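Local coordinates for putative mandelate racemase (Bordetella bronchiseptica, PDB 3OZY), which is of unconfirmed function but, as a magnesium-binding member of the enolase superfamily, probably abstracts the proton next to a substrate carboxylate, at residues Y83-V88 / G109-L114; K87-E92 / V102-M107; G131-T136 / P355-G360; R137-Y142 / H317-S322. All blocks are in the same frame, centred on the assembly; numbering follows the deposited sequence. Where two conformers were deposited one is given.

Interaction 1 of 4, residues Y83-V88 / G109-L114; sequences YLWHKV and GVDIAL. With MG (magnesium ion), chain D.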
loop_
_atom_site.group_PDB
_atom_site.type_symbol
_atom_site.label_atom_id
_atom_site.label_comp_id
_atom_site.label_asym_id
_atom_site.label_seq_id
_atom_site.Cartn_x
_atom_site.Cartn_y
_atom_site.Cartn_z
ATOM N N TYR A 83 10.904 -13.462 -13.763
ATOM C CA TYR A 83 12.029 -13.121 -12.906
ATOM C C TYR A 83 11.970 -11.653 -12.485
ATOM O O TYR A 83 12.131 -11.325 -11.311
ATOM C CB TYR A 83 13.350 -13.415 -13.626
ATOM C CG TYR A 83 14.558 -12.853 -12.915
ATOM C CD1 TYR A 83 14.992 -13.399 -11.715
ATOM C CD2 TYR A 83 15.268 -11.779 -13.440
ATOM C CE1 TYR A 83 16.088 -12.889 -11.049
ATOM C CE2 TYR A 83 16.380 -11.264 -12.780
ATOM C CZ TYR A 83 16.778 -11.823 -11.587
ATOM O OH TYR A 83 17.874 -11.322 -10.916
ATOM N N LEU A 84 11.736 -10.767 -13.448
ATOM C CA LEU A 84 11.790 -9.333 -13.169
ATOM C C LEU A 84 10.683 -8.861 -12.225
ATOM O O LEU A 84 10.903 -7.949 -11.416
ATOM C CB LEU A 84 11.783 -8.528 -14.470
ATOM C CG LEU A 84 13.054 -8.715 -15.304
ATOM C CD1 LEU A 84 12.888 -8.068 -16.670
ATOM C CD2 LEU A 84 14.278 -8.152 -14.585
ATOM N N TRP A 85 9.511 -9.493 -12.296
ATOM C CA TRP A 85 8.423 -9.146 -11.381
ATOM C C TRP A 85 8.889 -9.347 -9.948
ATOM O O TRP A 85 8.741 -8.476 -9.087
ATOM C CB TRP A 85 7.180 -10.006 -11.648
ATOM C CG TRP A 85 5.948 -9.433 -11.001
ATOM C CD1 TRP A 85 5.020 -8.620 -11.592
ATOM C CD2 TRP A 85 5.535 -9.586 -9.632
ATOM N NE1 TRP A 85 4.053 -8.270 -10.683
ATOM C CE2 TRP A 85 4.342 -8.850 -9.475
ATOM C CE3 TRP A 85 6.046 -10.289 -8.533
ATOM C CZ2 TRP A 85 3.656 -8.784 -8.263
ATOM C CZ3 TRP A 85 5.357 -10.223 -7.319
ATOM C CH2 TRP A 85 4.176 -9.474 -7.200
ATOM N N HIS A 86 9.463 -10.515 -9.697
ATOM C CA HIS A 86 9.888 -10.871 -8.352
ATOM C C HIS A 86 11.130 -10.121 -7.901
ATOM O O HIS A 86 11.226 -9.720 -6.736
ATOM C CB HIS A 86 9.995 -12.391 -8.241
ATOM C CG HIS A 86 8.666 -13.054 -8.383
ATOM N ND1 HIS A 86 7.858 -13.325 -7.303
ATOM C CD2 HIS A 86 7.948 -13.395 -9.480
ATOM C CE1 HIS A 86 6.726 -13.858 -7.720
ATOM N NE2 HIS A 86 6.750 -13.905 -9.038
ATOM N N LYS A 87 12.046 -9.863 -8.827
ATOM C CA LYS A 87 13.208 -9.054 -8.508
ATOM C C LYS A 87 12.753 -7.688 -7.986
ATOM O O LYS A 87 13.271 -7.179 -6.986
ATOM C CB LYS A 87 14.090 -8.879 -9.748
ATOM C CG LYS A 87 15.355 -8.102 -9.460
ATOM C CD LYS A 87 16.184 -7.838 -10.702
ATOM C CE LYS A 87 17.498 -7.180 -10.287
ATOM N NZ LYS A 87 18.261 -6.624 -11.438
ATOM N N VAL A 88 11.773 -7.096 -8.659
ATOM C CA VAL A 88 11.289 -5.769 -8.287
ATOM C C VAL A 88 10.474 -5.786 -6.990
ATOM O O VAL A 88 10.674 -4.948 -6.105
ATOM C CB VAL A 88 10.471 -5.162 -9.441
ATOM C CG1 VAL A 88 9.689 -3.930 -8.987
ATOM C CG2 VAL A 88 11.388 -4.819 -10.612
ATOM N N GLY A 109 2.330 -1.039 -14.406
ATOM C CA GLY A 109 2.574 -0.305 -15.641
ATOM C C GLY A 109 3.818 -0.814 -16.354
ATOM O O GLY A 109 3.832 -0.986 -17.579
ATOM N N VAL A 110 4.864 -1.082 -15.572
ATOM C CA VAL A 110 6.112 -1.609 -16.116
ATOM C C VAL A 110 5.928 -3.039 -16.630
ATOM O O VAL A 110 6.402 -3.393 -17.716
ATOM C CB VAL A 110 7.224 -1.542 -15.057
ATOM C CG1 VAL A 110 8.473 -2.322 -15.507
ATOM C CG2 VAL A 110 7.552 -0.078 -14.732
ATOM N N ASP A 111 5.211 -3.856 -15.865
ATOM C CA ASP A 111 4.916 -5.230 -16.274
ATOM C C ASP A 111 4.135 -5.276 -17.594
ATOM O O ASP A 111 4.441 -6.080 -18.481
ATOM C CB ASP A 111 4.157 -5.962 -15.155
ATOM C CG ASP A 111 3.890 -7.425 -15.479
ATOM O OD1 ASP A 111 4.777 -8.268 -15.212
ATOM O OD2 ASP A 111 2.796 -7.748 -15.996
ATOM N N ILE A 112 3.129 -4.419 -17.728
ATOM C CA ILE A 112 2.398 -4.321 -18.986
ATOM C C ILE A 112 3.358 -3.962 -20.121
ATOM O O ILE A 112 3.296 -4.555 -21.193
ATOM C CB ILE A 112 1.241 -3.305 -18.898
ATOM C CG1 ILE A 112 0.107 -3.881 -18.038
ATOM C CG2 ILE A 112 0.710 -2.984 -20.285
ATOM C CD1 ILE A 112 -0.949 -2.870 -17.617
ATOM N N ALA A 113 4.262 -3.016 -19.878
ATOM C CA ALA A 113 5.223 -2.628 -20.912
ATOM C C ALA A 113 6.122 -3.802 -21.312
ATOM O O ALA A 113 6.450 -3.959 -22.490
ATOM C CB ALA A 113 6.051 -1.423 -20.465
ATOM N N LEU A 114 6.515 -4.631 -20.345
ATOM C CA LEU A 114 7.336 -5.794 -20.663
ATOM C C LEU A 114 6.566 -6.793 -21.526
ATOM O O LEU A 114 7.129 -7.396 -22.430
ATOM C CB LEU A 114 7.858 -6.464 -19.394
ATOM C CG LEU A 114 8.867 -5.638 -18.595
ATOM C CD1 LEU A 114 9.246 -6.346 -17.311
ATOM C CD2 LEU A 114 10.118 -5.355 -19.434
HETATM MG MG MG D . 8.159 -13.817 -5.249
HETATM O O HOH W 1 10.025 -15.393 -5.422
#
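Leu84 overlaps Leu114 at the end of one branch alone: the two CD1 methyls meet at 4.1 Å, and the side chains stand at about a right angle to each other. On the next residue, Trp85 has CG anti to the backbone N (chi1 -164°), which swings the pyrrole edge of the indole to Asp111. Trp85 CD1 lies 3.6 Å from Asp111 OD1, with the carboxylate oxygen close to the indole plane and the two flat groups turned 86° apart. No hydrogen bond links this pair. The indole NE1 donates instead to the carbonyl of Gly282, and Asp111 OD1 is bonded to the hydroxyl of Thr285, so both buried polar ends are satisfied by the barrel domain. The other end of the indole puts CE3 over the centre of the His86 ring, 3.6 Å above its plane, backing the ligand whose ND1 binds magnesium at 2.1 Å. His90 is the second protein ligand of that ion. The pair thus joins helix 81-97 to helix 102-122, with helix 58-73 packed against Val88 and Val110, and helix 284-296 against Trp85, Asp111 and Ile112.

Interaction 2 of 4, residues K87-E92 / V102-M107; sequences KVFHGE and VGIAAM. With MG (magnesium ion), chain D.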
loop_
_atom_site.group_PDB
_atom_site.type_symbol
_atom_site.label_atom_id
_atom_site.label_comp_id
_atom_site.label_asym_id
_atom_site.label_seq_id
_atom_site.Cartn_x
_atom_site.Cartn_y
_atom_site.Cartn_z
ATOM N N LYS A 87 12.046 -9.863 -8.827
ATOM C CA LYS A 87 13.208 -9.054 -8.508
ATOM C C LYS A 87 12.753 -7.688 -7.986
ATOM O O LYS A 87 13.271 -7.179 -6.986
ATOM C CB LYS A 87 14.090 -8.879 -9.748
ATOM C CG LYS A 87 15.355 -8.102 -9.460
ATOM C CD LYS A 87 16.184 -7.838 -10.702
ATOM C CE LYS A 87 17.498 -7.180 -10.287
ATOM N NZ LYS A 87 18.261 -6.624 -11.438
ATOM N N VAL A 88 11.773 -7.096 -8.659
ATOM C CA VAL A 88 11.289 -5.769 -8.287
ATOM C C VAL A 88 10.474 -5.786 -6.990
ATOM O O VAL A 88 10.674 -4.948 -6.105
ATOM C CB VAL A 88 10.471 -5.162 -9.441
ATOM C CG1 VAL A 88 9.689 -3.930 -8.987
ATOM C CG2 VAL A 88 11.388 -4.819 -10.612
ATOM N N PHE A 89 9.570 -6.753 -6.866
ATOM C CA PHE A 89 8.707 -6.823 -5.685
ATOM C C PHE A 89 9.494 -7.046 -4.396
ATOM O O PHE A 89 9.325 -6.324 -3.414
ATOM C CB PHE A 89 7.648 -7.921 -5.871
ATOM C CG PHE A 89 6.701 -8.075 -4.703
ATOM C CD1 PHE A 89 5.548 -7.300 -4.615
ATOM C CD2 PHE A 89 6.937 -9.033 -3.727
ATOM C CE1 PHE A 89 4.670 -7.449 -3.549
ATOM C CE2 PHE A 89 6.066 -9.186 -2.654
ATOM C CZ PHE A 89 4.924 -8.397 -2.569
ATOM N N HIS A 90 10.353 -8.062 -4.402
ATOM C CA HIS A 90 11.120 -8.412 -3.208
ATOM C C HIS A 90 12.316 -7.492 -2.996
ATOM O O HIS A 90 12.717 -7.240 -1.856
ATOM C CB HIS A 90 11.585 -9.870 -3.271
ATOM C CG HIS A 90 10.455 -10.844 -3.286
ATOM N ND1 HIS A 90 9.673 -11.082 -2.177
ATOM C CD2 HIS A 90 9.954 -11.619 -4.276
ATOM C CE1 HIS A 90 8.744 -11.968 -2.479
ATOM N NE2 HIS A 90 8.892 -12.309 -3.745
ATOM N N GLY A 91 12.879 -6.983 -4.086
ATOM C CA GLY A 91 14.050 -6.131 -3.982
ATOM C C GLY A 91 13.731 -4.740 -3.477
ATOM O O GLY A 91 14.500 -4.175 -2.698
ATOM N N GLU A 92 12.593 -4.193 -3.903
ATOM C CA GLU A 92 12.232 -2.805 -3.591
ATOM C C GLU A 92 10.798 -2.565 -3.139
ATOM O O GLU A 92 10.566 -1.935 -2.116
ATOM C CB GLU A 92 12.454 -1.897 -4.810
ATOM C CG GLU A 92 13.895 -1.489 -5.050
ATOM C CD GLU A 92 14.355 -0.341 -4.163
ATOM O OE1 GLU A 92 13.611 0.077 -3.252
ATOM O OE2 GLU A 92 15.481 0.149 -4.391
ATOM N N VAL A 102 0.532 2.276 -4.267
ATOM C CA VAL A 102 0.872 2.910 -5.533
ATOM C C VAL A 102 2.131 2.292 -6.171
ATOM O O VAL A 102 2.283 2.325 -7.393
ATOM C CB VAL A 102 1.028 4.445 -5.349
ATOM C CG1 VAL A 102 2.174 4.772 -4.395
ATOM C CG2 VAL A 102 1.187 5.150 -6.684
ATOM N N GLY A 103 3.032 1.732 -5.361
ATOM C CA GLY A 103 4.189 1.048 -5.914
ATOM C C GLY A 103 3.805 -0.205 -6.691
ATOM O O GLY A 103 4.451 -0.562 -7.680
ATOM N N ILE A 104 2.758 -0.886 -6.238
ATOM C CA ILE A 104 2.245 -2.046 -6.964
ATOM C C ILE A 104 1.611 -1.618 -8.297
ATOM O O ILE A 104 1.791 -2.291 -9.314
ATOM C CB ILE A 104 1.242 -2.857 -6.100
ATOM C CG1 ILE A 104 1.883 -3.287 -4.763
ATOM C CG2 ILE A 104 0.706 -4.056 -6.882
ATOM C CD1 ILE A 104 2.988 -4.355 -4.904
ATOM N N ALA A 105 0.895 -0.491 -8.291
ATOM C CA ALA A 105 0.380 0.062 -9.541
ATOM C C ALA A 105 1.537 0.423 -10.479
ATOM O O ALA A 105 1.514 0.093 -11.661
ATOM C CB ALA A 105 -0.517 1.275 -9.272
ATOM N N ALA A 106 2.565 1.071 -9.941
ATOM C CA ALA A 106 3.761 1.383 -10.729
ATOM C C ALA A 106 4.372 0.127 -11.372
ATOM O O ALA A 106 4.680 0.113 -12.568
ATOM C CB ALA A 106 4.798 2.120 -9.861
ATOM N N MET A 107 4.522 -0.934 -10.581
ATOM C CA MET A 107 5.032 -2.211 -11.093
ATOM C C MET A 107 4.160 -2.717 -12.222
ATOM O O MET A 107 4.639 -3.347 -13.174
ATOM C CB MET A 107 5.004 -3.298 -10.010
ATOM C CG MET A 107 6.093 -3.247 -8.985
ATOM S SD MET A 107 6.026 -4.743 -7.982
ATOM C CE MET A 107 6.514 -6.000 -9.171
HETATM MG MG MG D . 8.159 -13.817 -5.249
HETATM O O HOH W 1 10.025 -15.393 -5.422
#
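Met107 starts with CG beside its backbone N (chi1 -78°), runs out extended to the sulfur, then folds at the last bond (chi3 68°), so that CE lies against the helix wall formed by Val88 and Phe89. Val88 answers with CG1, its branch anti to the backbone N. The two side chains reach for each other tip to tip, with Val88 CG1 3.7 Å from Met107 CG and 3.8 Å from Met107 CE. Met107 CE also touches the root of the next side chain, 4.0 Å from Phe89 CB.

Further along, Ile104 sends CD1 to the rim of the Phe89 ring, 3.8 Å from CE1 and near the ring plane. An edge is met here, and no face is stacked. The phenyl group has a second task on its own helix: its CD2 sits 3.6 Å above the plane of the His90 imidazole, over the ring centre. Across the contact everything is apolar and buried. His90 turns its NE2 to the magnesium ion, 2.2 Å away, where His86 ND1 and a water also bind. Two histidines four residues apart on one helix thus offer the metal different ring nitrogens. This metal site is distinct from the one formed by Asp201, Glu227 and Glu254.

The segment axes pass 11.1 Å apart and run roughly antiparallel, at 151°, as in a helical hairpin. Such packing of neighbouring helices belongs to the alpha-helical part of the N-terminal capping domain in the enolase superfamily.

Interaction 3 of 4, residues G131-T136 / P355-G360; sequences GGKFHT and PPQGPG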
loop_
_atom_site.group_PDB
_atom_site.type_symbol
_atom_site.label_atom_id
_atom_site.label_comp_id
_atom_site.label_asym_id
_atom_site.label_seq_id
_atom_site.Cartn_x
_atom_site.Cartn_y
_atom_site.Cartn_z
ATOM N N GLY A 131 -2.302 -18.167 -24.715
ATOM C CA GLY A 131 -3.050 -19.355 -25.076
ATOM C C GLY A 131 -4.174 -19.090 -26.063
ATOM O O GLY A 131 -4.968 -19.979 -26.352
ATOM N N GLY A 132 -4.244 -17.869 -26.581
ATOM C CA GLY A 132 -5.263 -17.519 -27.561
ATOM C C GLY A 132 -6.626 -17.225 -26.953
ATOM O O GLY A 132 -6.809 -17.246 -25.728
ATOM N N LYS A 133 -7.603 -16.956 -27.807
ATOM C CA LYS A 133 -8.912 -16.556 -27.312
ATOM C C LYS A 133 -9.673 -17.702 -26.670
ATOM O O LYS A 133 -9.567 -18.854 -27.102
ATOM C CB LYS A 133 -9.755 -15.964 -28.441
ATOM C CG LYS A 133 -9.206 -14.650 -28.963
ATOM C CD LYS A 133 -10.013 -14.124 -30.145
ATOM C CE LYS A 133 -9.442 -12.781 -30.559
ATOM N NZ LYS A 133 -10.195 -12.138 -31.680
ATOM N N PHE A 134 -10.416 -17.373 -25.616
ATOM C CA PHE A 134 -11.569 -18.156 -25.209
ATOM C C PHE A 134 -12.824 -17.569 -25.871
ATOM O O PHE A 134 -13.618 -18.287 -26.473
ATOM C CB PHE A 134 -11.755 -18.143 -23.687
ATOM C CG PHE A 134 -13.038 -18.793 -23.253
ATOM C CD1 PHE A 134 -13.086 -20.153 -22.984
ATOM C CD2 PHE A 134 -14.208 -18.054 -23.170
ATOM C CE1 PHE A 134 -14.276 -20.757 -22.615
ATOM C CE2 PHE A 134 -15.402 -18.652 -22.799
ATOM C CZ PHE A 134 -15.433 -20.007 -22.524
ATOM N N HIS A 135 -12.992 -16.254 -25.746
ATOM C CA HIS A 135 -14.154 -15.564 -26.297
ATOM C C HIS A 135 -13.924 -15.255 -27.769
ATOM O O HIS A 135 -13.663 -14.117 -28.147
ATOM C CB HIS A 135 -14.420 -14.284 -25.506
ATOM C CG HIS A 135 -14.807 -14.534 -24.082
ATOM N ND1 HIS A 135 -16.065 -14.968 -23.724
ATOM C CD2 HIS A 135 -14.099 -14.429 -22.931
ATOM C CE1 HIS A 135 -16.117 -15.117 -22.411
ATOM N NE2 HIS A 135 -14.939 -14.794 -21.906
ATOM N N THR A 136 -14.027 -16.287 -28.601
ATOM C CA THR A 136 -13.643 -16.164 -30.004
ATOM C C THR A 136 -14.492 -15.159 -30.790
ATOM O O THR A 136 -13.996 -14.534 -31.730
ATOM C CB THR A 136 -13.670 -17.534 -30.727
ATOM O OG1 THR A 136 -14.993 -18.079 -30.692
ATOM C CG2 THR A 136 -12.708 -18.521 -30.064
ATOM N N PRO A 355 -10.340 -7.709 -28.969
ATOM C CA PRO A 355 -9.039 -7.168 -28.575
ATOM C C PRO A 355 -8.297 -6.606 -29.788
ATOM O O PRO A 355 -8.578 -7.019 -30.911
ATOM C CB PRO A 355 -8.302 -8.395 -28.015
ATOM C CG PRO A 355 -8.982 -9.567 -28.630
ATOM C CD PRO A 355 -10.425 -9.166 -28.767
ATOM N N PRO A 356 -7.372 -5.664 -29.562
ATOM C CA PRO A 356 -6.522 -5.163 -30.648
ATOM C C PRO A 356 -5.771 -6.319 -31.301
ATOM O O PRO A 356 -5.401 -7.281 -30.625
ATOM C CB PRO A 356 -5.544 -4.231 -29.924
ATOM C CG PRO A 356 -6.239 -3.853 -28.648
ATOM C CD PRO A 356 -7.013 -5.077 -28.260
ATOM N N GLN A 357 -5.534 -6.219 -32.606
ATOM C CA GLN A 357 -5.008 -7.349 -33.363
ATOM C C GLN A 357 -3.521 -7.275 -33.717
ATOM O O GLN A 357 -2.950 -8.248 -34.209
ATOM C CB GLN A 357 -5.851 -7.574 -34.620
ATOM C CG GLN A 357 -7.269 -8.035 -34.301
ATOM C CD GLN A 357 -7.281 -9.289 -33.443
ATOM O OE1 GLN A 357 -6.461 -10.186 -33.638
ATOM N NE2 GLN A 357 -8.210 -9.357 -32.483
ATOM N N GLY A 358 -2.895 -6.134 -33.466
ATOM C CA GLY A 358 -1.479 -5.983 -33.756
ATOM C C GLY A 358 -0.587 -6.671 -32.734
ATOM O O GLY A 358 -1.066 -7.327 -31.805
ATOM N N PRO A 359 0.730 -6.535 -32.897
ATOM C CA PRO A 359 1.678 -7.143 -31.955
ATOM C C PRO A 359 1.644 -6.473 -30.585
ATOM O O PRO A 359 1.381 -5.277 -30.485
ATOM C CB PRO A 359 3.042 -6.901 -32.612
ATOM C CG PRO A 359 2.749 -6.530 -34.027
ATOM C CD PRO A 359 1.406 -5.881 -34.029
ATOM N N GLY A 360 1.934 -7.239 -29.538
ATOM C CA GLY A 360 1.943 -6.704 -28.187
ATOM C C GLY A 360 0.545 -6.272 -27.774
ATOM O O GLY A 360 -0.434 -7.011 -27.961
#
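Lys133, the residue that reaches across to Pro355 and Gln357, follows two glycines that break the chain away from helix 126-129. Gly131, with positive phi, is the C-prime residue of a Schellman motif: its N goes back to Gln128 O, and Gly132 N to Tyr127 O. Gly132 also has positive phi and carries the chain onward to Lys133.

The lysine chain is fully extended beyond CG, and this length lets Lys133 CE come up against the corner of the proline ring, 3.8 Å from Pro355 CG. Its ammonium group then passes Gln357 at about a right angle, with Lys133 NZ 3.5 Å from Gln357 NE2. Both nitrogens are donors, so they are neighbours without a bond. The lysine is instead bonded to Gln354 OE1, just before Pro355. The Gln357 amide has its own partners: OE1 is hydrogen-bonded to Tyr127 OH, while NE2 makes a weak, bent bond of 2.8 Å to Pro355 O.

Phe134 and His135 follow without touching Pro355, and Phe134 CD2 lies 3.4 Å above the plane of the His135 ring, over its centre. His135 is the centre of an inverse gamma turn, its NE2 bonded to His324 O, before Thr136 leads toward the barrel strand.

Two irregular crossings lie side by side here, the entry into the beta-alpha barrel and a return from it toward the capping domain, consistent with the two-domain enolase superfamily fold.

Interaction 4 of 4, residues R137-Y142 / H317-S322; sequences RGVRAY and HLVAAS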
loop_
_atom_site.group_PDB
_atom_site.type_symbol
_atom_site.label_atom_id
_atom_site.label_comp_id
_atom_site.label_asym_id
_atom_site.label_seq_id
_atom_site.Cartn_x
_atom_site.Cartn_y
_atom_site.Cartn_z
ATOM N N ARG A 137 -15.755 -14.999 -30.402
ATOM C CA ARG A 137 -16.664 -14.095 -31.111
ATOM C C ARG A 137 -16.555 -12.650 -30.629
ATOM O O ARG A 137 -17.097 -11.737 -31.257
ATOM C CB ARG A 137 -18.111 -14.561 -30.955
ATOM C CG ARG A 137 -18.372 -15.985 -31.419
ATOM C CD ARG A 137 -18.292 -16.106 -32.930
ATOM N NE ARG A 137 -18.595 -17.463 -33.378
ATOM C CZ ARG A 137 -17.688 -18.426 -33.505
ATOM N NH1 ARG A 137 -16.414 -18.184 -33.218
ATOM N NH2 ARG A 137 -18.055 -19.632 -33.919
ATOM N N GLY A 138 -15.871 -12.446 -29.508
ATOM C CA GLY A 138 -15.772 -11.129 -28.906
ATOM C C GLY A 138 -16.164 -11.137 -27.441
ATOM O O GLY A 138 -16.672 -12.135 -26.933
ATOM N N VAL A 139 -15.945 -10.000 -26.791
ATOM C CA VAL A 139 -16.075 -9.857 -25.350
ATOM C C VAL A 139 -17.210 -8.889 -24.999
ATOM O O VAL A 139 -17.195 -7.733 -25.420
ATOM C CB VAL A 139 -14.739 -9.336 -24.767
ATOM C CG1 VAL A 139 -14.884 -8.941 -23.297
ATOM C CG2 VAL A 139 -13.637 -10.377 -24.951
ATOM N N ARG A 140 -18.189 -9.358 -24.232
ATOM C CA ARG A 140 -19.301 -8.498 -23.833
ATOM C C ARG A 140 -18.838 -7.363 -22.921
ATOM O O ARG A 140 -18.204 -7.608 -21.883
ATOM C CB ARG A 140 -20.383 -9.314 -23.131
ATOM C CG ARG A 140 -21.584 -8.476 -22.752
ATOM C CD ARG A 140 -22.397 -9.159 -21.687
ATOM N NE ARG A 140 -23.751 -8.627 -21.628
ATOM C CZ ARG A 140 -24.701 -9.132 -20.862
ATOM N NH1 ARG A 140 -24.429 -10.181 -20.093
ATOM N NH2 ARG A 140 -25.918 -8.600 -20.862
ATOM N N ALA A 141 -19.152 -6.130 -23.315
ATOM C CA ALA A 141 -18.729 -4.936 -22.582
ATOM C C ALA A 141 -19.884 -4.294 -21.825
ATOM O O ALA A 141 -21.064 -4.515 -22.138
ATOM C CB ALA A 141 -18.111 -3.913 -23.534
ATOM N N TYR A 142 -19.549 -3.493 -20.826
ATOM C CA TYR A 142 -20.540 -2.672 -20.162
ATOM C C TYR A 142 -20.095 -1.225 -20.149
ATOM O O TYR A 142 -18.899 -0.932 -20.096
ATOM C CB TYR A 142 -20.845 -3.170 -18.748
ATOM C CG TYR A 142 -19.805 -2.930 -17.659
ATOM C CD1 TYR A 142 -19.766 -1.727 -16.954
ATOM C CD2 TYR A 142 -18.925 -3.944 -17.269
ATOM C CE1 TYR A 142 -18.862 -1.528 -15.914
ATOM C CE2 TYR A 142 -18.010 -3.750 -16.242
ATOM C CZ TYR A 142 -17.983 -2.544 -15.566
ATOM O OH TYR A 142 -17.093 -2.329 -14.519
ATOM N N HIS A 317 -6.877 -8.083 -23.527
ATOM C CA HIS A 317 -6.143 -9.261 -23.988
ATOM C C HIS A 317 -6.372 -10.435 -23.045
ATOM O O HIS A 317 -6.609 -11.567 -23.478
ATOM C CB HIS A 317 -4.642 -8.966 -24.103
ATOM C CG HIS A 317 -4.279 -8.201 -25.334
ATOM N ND1 HIS A 317 -4.036 -8.820 -26.542
ATOM C CD2 HIS A 317 -4.146 -6.872 -25.555
ATOM C CE1 HIS A 317 -3.755 -7.901 -27.453
ATOM N NE2 HIS A 317 -3.819 -6.712 -26.880
ATOM N N LEU A 318 -6.302 -10.162 -21.744
ATOM C CA LEU A 318 -6.476 -11.224 -20.761
ATOM C C LEU A 318 -7.913 -11.722 -20.723
ATOM O O LEU A 318 -8.160 -12.925 -20.666
ATOM C CB LEU A 318 -6.063 -10.756 -19.369
ATOM C CG LEU A 318 -4.566 -10.817 -19.093
ATOM C CD1 LEU A 318 -3.758 -9.953 -20.064
ATOM C CD2 LEU A 318 -4.287 -10.408 -17.653
ATOM N N VAL A 319 -8.864 -10.793 -20.746
ATOM C CA VAL A 319 -10.271 -11.165 -20.707
ATOM C C VAL A 319 -10.653 -12.005 -21.924
ATOM O O VAL A 319 -11.364 -13.006 -21.800
ATOM C CB VAL A 319 -11.162 -9.918 -20.574
ATOM C CG1 VAL A 319 -12.632 -10.245 -20.827
ATOM C CG2 VAL A 319 -10.954 -9.300 -19.192
ATOM N N ALA A 320 -10.164 -11.614 -23.097
ATOM C CA ALA A 320 -10.464 -12.371 -24.312
ATOM C C ALA A 320 -9.978 -13.824 -24.213
ATOM O O ALA A 320 -10.600 -14.737 -24.766
ATOM C CB ALA A 320 -9.850 -11.682 -25.518
ATOM N N ALA A 321 -8.867 -14.016 -23.506
ATOM C CA ALA A 321 -8.235 -15.331 -23.369
ATOM C C ALA A 321 -8.807 -16.168 -22.227
ATOM O O ALA A 321 -8.528 -17.366 -22.130
ATOM C CB ALA A 321 -6.726 -15.161 -23.186
ATOM N N SER A 322 -9.615 -15.538 -21.377
ATOM C CA SER A 322 -10.104 -16.179 -20.157
ATOM C C SER A 322 -11.510 -16.764 -20.287
ATOM O O SER A 322 -12.398 -16.137 -20.864
ATOM C CB SER A 322 -10.088 -15.178 -19.001
ATOM O OG SER A 322 -10.819 -15.692 -17.898
#
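Ala320 O is gripped by two backbone amides of the incoming loop, those of Phe134 and His135. These two hydrogen bonds to one carbonyl oxygen pin the last turn of helix 309-321 to the chain just ahead of strand 139-146, and Val139 of the strand comes down on the same turn.

Val139 straddles two helix residues with its two branches. Val139 CG1, anti to the backbone N (chi1 170°), meets Val319 CG1 at 3.6 Å, the two side chains crossing at about a right angle. Val139 CG2 settles on the slim neighbour, 3.8 Å from Ala320 CA and 4.0 Å from Ala320 CB. With only a methyl on Ala320, this branch reaches the helix backbone at CA.

In the beta-alpha barrel, helix 309-321 connects strand 300-301 to strand 328-331, and the latter runs parallel to strand 139-146. Val139 and Val319 both also touch Phe328, so strand and helix share that hydrophobic patch.

The polar side chains of these segments find their partners elsewhere. His317 uses both ring nitrogens, ND1 with Tyr127 N and NE2 with Leu361 O, tying the helix to the start of helix 126-129 and to the loop after strand 352-353. Arg140 NE is bonded to Thr168 OG1, and Tyr142 OH to Lys171 NZ.

In the fold
Interactions 1 and 2 join the same two helices, 81-97 and 102-122, at successive levels, with centres 8 Å apart and Val88 shared. Both are buried, have no hydrogen bond across them, and each brings one histidine to the same magnesium ion, close to the second subunit. Interactions 3 and 4 lie on the barrel side, with centres 9 Å apart, and are bound together through the backbone of Ala320. Interaction 4 is buried strand-on-helix packing of small aliphatic groups, whereas interaction 3 is a partly exposed meeting of loops with polar side chains. The two pairs stand apart: 21 to 28 Å separates their centres, and no atoms touch between them.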